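Local atomic coordinates of phosphoacetylglucosamine mutase (Aspergillus lentulus, PDB entry 5O9X), a protein that interconverts the 6-phosphate and 1-phosphate forms of N-acetylglucosamine, probably by way of a sugar bisphosphate. Residues A[308-313]-A[375-380]. The protein carries 1 engineered substitution. Numbering follows the deposited sequence.
Sequences RIATLA and VGVYFE. With G16 (1,6-di-O-phosphono-alpha-D-glucopyranose), chain B.
Residues 308-313, on helix 306-324, run nearly antiparallel to strand 375-379, the axes of the two segments 7.7 Å apart at 162°, with Ala310 over Phe379, their CA atoms 5.7 Å apart. Phe379 and Val377, two residues apart on the strand, both direct their CB toward the helix. Phe379 CG stands anti to the carbonyl carbon (chi1 -79°). Ala310 N and Ile309 CB lie over one face of the Phe379 ring. Ala310 CB touches the CD2 atom of Phe379 at 3.7 Å, and the side chains of Ile309 and Phe379 cross at about a right angle. The Ile309 CG2 methyl lies over the CZ-CE1 part of Phe379, 3.6 Å from CZ, an off-centre CH-pi contact 30° from the ring normal. Val377 CG1, anti to its own backbone N, packs 3.5 Å from Ala310 O and 3.9 Å from Ala310 CB; Ala313 CB adds a looser touch to the same methyl. This is helix-on-sheet packing within domain III of the phosphohexomutase fold: strand 375-379 is an inner strand between 332-337 and 385-389, and helix 428-442 also meets Ile309 and Phe379. Just past the strand, the extended chain of Glu380 carries its carboxylate to the bisphosphate sugar. OE1 accepts the O3 hydroxyl of G16 at 2.5 Å and OE2 the O4 hydroxyl at 2.8 Å, while Gly362 N also binds OE2. Helix and strand thus meet by van der Waals packing without a hydrogen bond between them, and this packing holds a strand whose next residue, Glu380, turns its carboxylate away to the sugar.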
# COMPACT_ATOMS: atom_id res chain seq x y z
N ARG A 308 -9.01 -5.24 10.52
CA ARG A 308 -10.33 -5.89 10.34
C ARG A 308 -10.43 -6.63 9.02
O ARG A 308 -11.05 -7.69 9.01
CB ARG A 308 -11.53 -4.90 10.34
CG ARG A 308 -11.66 -4.25 11.67
CD ARG A 308 -12.45 -5.24 12.57
NE ARG A 308 -12.59 -4.58 13.84
CZ ARG A 308 -13.35 -4.94 14.85
NH1 ARG A 308 -14.03 -6.10 14.80
NH2 ARG A 308 -13.38 -4.16 15.94
N ILE A 309 -9.85 -6.07 7.96
CA ILE A 309 -9.81 -6.77 6.66
C ILE A 309 -8.91 -8.01 6.76
O ILE A 309 -9.30 -9.09 6.32
CB ILE A 309 -9.35 -5.82 5.48
CG1 ILE A 309 -10.34 -4.61 5.42
CG2 ILE A 309 -9.39 -6.59 4.14
CD1 ILE A 309 -9.94 -3.50 4.45
N ALA A 310 -7.72 -7.85 7.34
CA ALA A 310 -6.78 -8.99 7.49
C ALA A 310 -7.51 -10.14 8.23
O ALA A 310 -7.44 -11.34 7.84
CB ALA A 310 -5.58 -8.53 8.28
N THR A 311 -8.14 -9.80 9.33
CA THR A 311 -8.77 -10.86 10.17
C THR A 311 -10.01 -11.49 9.49
O THR A 311 -10.25 -12.70 9.62
CB THR A 311 -9.12 -10.35 11.57
OG1 THR A 311 -9.92 -9.19 11.50
CG2 THR A 311 -7.83 -10.01 12.29
N LEU A 312 -10.76 -10.66 8.79
CA LEU A 312 -11.87 -11.12 7.95
C LEU A 312 -11.33 -12.17 6.93
O LEU A 312 -11.87 -13.28 6.79
CB LEU A 312 -12.57 -9.92 7.24
CG LEU A 312 -13.78 -10.33 6.36
CD1 LEU A 312 -14.95 -10.79 7.26
CD2 LEU A 312 -14.24 -9.27 5.42
N ALA A 313 -10.28 -11.80 6.20
CA ALA A 313 -9.69 -12.69 5.17
C ALA A 313 -9.06 -13.97 5.78
O ALA A 313 -9.25 -15.04 5.25
CB ALA A 313 -8.60 -11.91 4.41
N VAL A 375 0.03 -19.34 3.36
CA VAL A 375 -0.90 -18.21 3.04
C VAL A 375 -0.46 -17.02 3.98
O VAL A 375 -0.58 -17.14 5.20
CB VAL A 375 -2.36 -18.63 3.34
CG1 VAL A 375 -3.31 -17.50 3.03
CG2 VAL A 375 -2.75 -19.92 2.52
N GLY A 376 0.05 -15.93 3.44
CA GLY A 376 0.53 -14.88 4.37
C GLY A 376 -0.47 -13.69 4.23
O GLY A 376 -0.54 -13.01 3.16
N VAL A 377 -1.26 -13.45 5.26
CA VAL A 377 -2.25 -12.37 5.16
C VAL A 377 -1.49 -11.16 5.72
O VAL A 377 -0.99 -11.22 6.86
CB VAL A 377 -3.47 -12.65 6.00
CG1 VAL A 377 -4.45 -11.44 5.97
CG2 VAL A 377 -4.18 -13.89 5.46
N TYR A 378 -1.36 -10.07 4.96
CA TYR A 378 -0.73 -8.89 5.57
C TYR A 378 -1.41 -7.55 5.26
O TYR A 378 -1.58 -7.21 4.11
CB TYR A 378 0.76 -8.84 5.24
CG TYR A 378 1.13 -8.80 3.77
CD1 TYR A 378 1.51 -7.58 3.12
CD2 TYR A 378 1.16 -9.98 3.05
CE1 TYR A 378 1.88 -7.61 1.75
CE2 TYR A 378 1.50 -10.00 1.71
CZ TYR A 378 1.90 -8.86 1.09
OH TYR A 378 2.24 -9.05 -0.22
N PHE A 379 -1.84 -6.86 6.30
CA PHE A 379 -2.44 -5.51 6.19
C PHE A 379 -1.78 -4.55 7.18
O PHE A 379 -1.45 -5.00 8.27
CB PHE A 379 -3.98 -5.56 6.38
CG PHE A 379 -4.72 -6.02 5.15
CD1 PHE A 379 -5.34 -5.11 4.33
CD2 PHE A 379 -4.75 -7.40 4.81
CE1 PHE A 379 -6.01 -5.51 3.17
CE2 PHE A 379 -5.40 -7.84 3.64
CZ PHE A 379 -6.05 -6.86 2.85
N GLU A 380 -1.67 -3.25 6.85
CA GLU A 380 -1.40 -2.25 7.83
C GLU A 380 -2.74 -1.71 8.23
O GLU A 380 -3.69 -1.80 7.41
CB GLU A 380 -0.52 -1.13 7.20
CG GLU A 380 0.87 -1.72 6.88
CD GLU A 380 1.79 -0.67 6.28
OE1 GLU A 380 1.65 -0.37 5.08
OE2 GLU A 380 2.62 -0.16 7.01
C1 G16 B . 3.13 4.58 2.62
C2 G16 B . 3.59 3.13 2.71
C3 G16 B . 2.85 2.41 3.88
C4 G16 B . 3.00 3.10 5.23
C5 G16 B . 2.52 4.54 5.07
C6 G16 B . 2.86 5.45 6.23
O1 G16 B . 1.73 4.60 2.31
O2 G16 B . 3.44 2.38 1.46
O3 G16 B . 3.28 1.11 3.87
O4 G16 B . 2.20 2.49 6.34
O5 G16 B . 3.22 5.22 4.01
O6 G16 B . 4.35 5.46 6.35
P G16 B . 5.03 6.44 7.44
O1P G16 B . 4.35 6.20 8.81
O2P G16 B . 4.75 7.90 7.01
O3P G16 B . 6.56 6.21 7.41
P' G16 B . 1.12 5.32 0.97
O1X G16 B . 2.14 5.11 -0.18
O2X G16 B . 1.08 6.86 1.25
O3X G16 B . -0.29 4.85 0.79